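Local coordinates for periplasmic molybdate-binding protein (Azotobacter vinelandii, PDB 1ATG), which binds molybdate or tungstate in the periplasm, in a pocket between its two domains, and probably delivers the oxyanion to an ABC transporter, at residues 19-24 with 206-211. Residues are numbered along the deposited sequence; the frame is centred on the assembly and turned at random.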
loop_
_atom_site.group_PDB
_atom_site.type_symbol
_atom_site.label_atom_id
_atom_site.label_comp_id
_atom_site.label_asym_id
_atom_site.label_seq_id
_atom_site.Cartn_x
_atom_site.Cartn_y
_atom_site.Cartn_z
ATOM N N GLY A 19 10.041 -14.777 -0.780
ATOM C CA GLY A 19 10.837 -15.728 -0.025
ATOM C C GLY A 19 10.148 -17.090 0.002
ATOM O O GLY A 19 10.786 -18.135 -0.222
ATOM N N GLN A 20 8.845 -17.111 0.275
ATOM C CA GLN A 20 8.115 -18.374 0.296
ATOM C C GLN A 20 8.015 -18.974 -1.094
ATOM O O GLN A 20 8.172 -20.210 -1.242
ATOM C CB GLN A 20 6.740 -18.158 0.920
ATOM C CG GLN A 20 5.866 -19.402 0.974
ATOM C CD GLN A 20 6.471 -20.539 1.763
ATOM O OE1 GLN A 20 6.100 -21.711 1.564
ATOM N NE2 GLN A 20 7.421 -20.279 2.646
ATOM N N PHE A 21 7.783 -18.196 -2.131
ATOM C CA PHE A 21 7.665 -18.703 -3.491
ATOM C C PHE A 21 8.984 -19.323 -3.922
ATOM O O PHE A 21 9.016 -20.358 -4.607
ATOM C CB PHE A 21 7.240 -17.573 -4.425
ATOM C CG PHE A 21 7.008 -17.954 -5.857
ATOM C CD1 PHE A 21 5.942 -18.767 -6.217
ATOM C CD2 PHE A 21 7.849 -17.486 -6.854
ATOM C CE1 PHE A 21 5.724 -19.098 -7.539
ATOM C CE2 PHE A 21 7.632 -17.819 -8.177
ATOM C CZ PHE A 21 6.569 -18.632 -8.526
ATOM N N ALA A 22 10.096 -18.702 -3.527
ATOM C CA ALA A 22 11.429 -19.230 -3.825
ATOM C C ALA A 22 11.675 -20.531 -3.089
ATOM O O ALA A 22 12.181 -21.499 -3.702
ATOM C CB ALA A 22 12.460 -18.176 -3.436
ATOM N N LYS A 23 11.319 -20.643 -1.828
ATOM C CA LYS A 23 11.479 -21.882 -1.081
ATOM C C LYS A 23 10.688 -22.996 -1.762
ATOM O O LYS A 23 11.178 -24.128 -1.911
ATOM C CB LYS A 23 11.010 -21.708 0.358
ATOM C CG LYS A 23 10.896 -22.950 1.214
ATOM C CD LYS A 23 10.368 -22.650 2.607
ATOM C CE LYS A 23 10.209 -23.909 3.440
ATOM N NZ LYS A 23 11.516 -24.426 3.931
ATOM N N GLN A 24 9.446 -22.719 -2.148
ATOM C CA GLN A 24 8.609 -23.745 -2.744
ATOM C C GLN A 24 9.008 -24.165 -4.140
ATOM O O GLN A 24 8.918 -25.371 -4.440
ATOM C CB GLN A 24 7.161 -23.217 -2.793
ATOM C CG GLN A 24 6.533 -23.078 -1.422
ATOM C CD GLN A 24 5.114 -22.543 -1.529
ATOM O OE1 GLN A 24 4.487 -22.659 -2.581
ATOM N NE2 GLN A 24 4.620 -22.002 -0.429
ATOM N N ALA A 206 5.157 -15.605 -15.022
ATOM C CA ALA A 206 4.298 -14.559 -14.462
ATOM C C ALA A 206 2.937 -15.134 -14.113
ATOM O O ALA A 206 2.397 -14.872 -13.032
ATOM C CB ALA A 206 4.170 -13.410 -15.445
ATOM N N GLU A 207 2.358 -15.938 -15.005
ATOM C CA GLU A 207 1.075 -16.574 -14.746
ATOM C C GLU A 207 1.167 -17.547 -13.578
ATOM O O GLU A 207 0.243 -17.615 -12.760
ATOM C CB GLU A 207 0.552 -17.243 -16.021
ATOM C CG GLU A 207 0.160 -16.219 -17.074
ATOM C CD GLU A 207 -0.334 -16.844 -18.365
ATOM O OE1 GLU A 207 0.089 -17.977 -18.674
ATOM O OE2 GLU A 207 -1.138 -16.187 -19.062
ATOM N N GLN A 208 2.267 -18.264 -13.437
ATOM C CA GLN A 208 2.457 -19.175 -12.314
ATOM C C GLN A 208 2.457 -18.390 -11.005
ATOM O O GLN A 208 1.792 -18.773 -10.045
ATOM C CB GLN A 208 3.750 -19.981 -12.439
ATOM C CG GLN A 208 3.961 -20.937 -11.273
ATOM C CD GLN A 208 5.228 -21.750 -11.345
ATOM O OE1 GLN A 208 5.635 -22.377 -10.361
ATOM N NE2 GLN A 208 5.873 -21.765 -12.507
ATOM N N PHE A 209 3.228 -17.302 -10.962
ATOM C CA PHE A 209 3.291 -16.483 -9.745
ATOM C C PHE A 209 1.943 -15.873 -9.431
ATOM O O PHE A 209 1.508 -15.863 -8.265
ATOM C CB PHE A 209 4.392 -15.425 -9.900
ATOM C CG PHE A 209 4.569 -14.582 -8.665
ATOM C CD1 PHE A 209 5.016 -15.151 -7.487
ATOM C CD2 PHE A 209 4.280 -13.225 -8.680
ATOM C CE1 PHE A 209 5.180 -14.386 -6.345
ATOM C CE2 PHE A 209 4.444 -12.466 -7.536
ATOM C CZ PHE A 209 4.891 -13.032 -6.369
ATOM N N MET A 210 1.215 -15.372 -10.413
ATOM C CA MET A 210 -0.102 -14.778 -10.223
ATOM C C MET A 210 -1.091 -15.816 -9.698
ATOM O O MET A 210 -1.934 -15.503 -8.852
ATOM C CB MET A 210 -0.594 -14.108 -11.498
ATOM C CG MET A 210 0.207 -12.864 -11.869
ATOM S SD MET A 210 -0.118 -11.420 -10.841
ATOM C CE MET A 210 -1.452 -10.685 -11.798
ATOM N N SER A 211 -0.983 -17.059 -10.175
ATOM C CA SER A 211 -1.821 -18.144 -9.680
ATOM C C SER A 211 -1.463 -18.472 -8.233
ATOM O O SER A 211 -2.326 -18.607 -7.371
ATOM C CB SER A 211 -1.682 -19.408 -10.535
ATOM O OG SER A 211 -2.328 -20.514 -9.911
#
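Phe21 and Phe209 meet as a T-shaped (edge-to-face) aromatic pair, and this pair carries most of the contact between helix 11-25 and helix 203-212. The edge of Phe209 is directed at one face of Phe21, with the ring centroids 5.0 Å apart and the planes inclined at 69°. Phe209 CD1 does the touching: it sits over the middle of the Phe21 ring, nearly equidistant from all six carbons, and comes nearest at 3.7 Å from Phe21 CD2. Phe21 leaves its helix toward the other one, and CG anti to the backbone N (chi1 -177°) carries the ring across a backbone separation of 7.9 Å between Phe21 CA and Phe209 CA. The apolar contact extends to the root of the Phe209 side chain, whose CB lies 4.1 Å from Phe21 CZ.

A looser contact comes from Gln208, whose extended chain brings OE1 to 4.3 Å from Phe21 CZ without a hydrogen bond. Trp212 also meets the Phe21 ring and is hydrogen-bonded to Gln24 OE1, a polar link between the same two helices. Replacing Phe21 by an alanine would take away the ring under Phe209 CD1 and is likely to open a gap between the helices.

Helix 11-25 is the crossover between the parallel strands 2-7 and 29-34, and the pair joins it to helix 203-212, whose Phe209 also touches Leu2 and Phe53 on strands 2-7 and 51-53, in one lobe of this periplasmic binding protein fold, away from the oxyanion pocket.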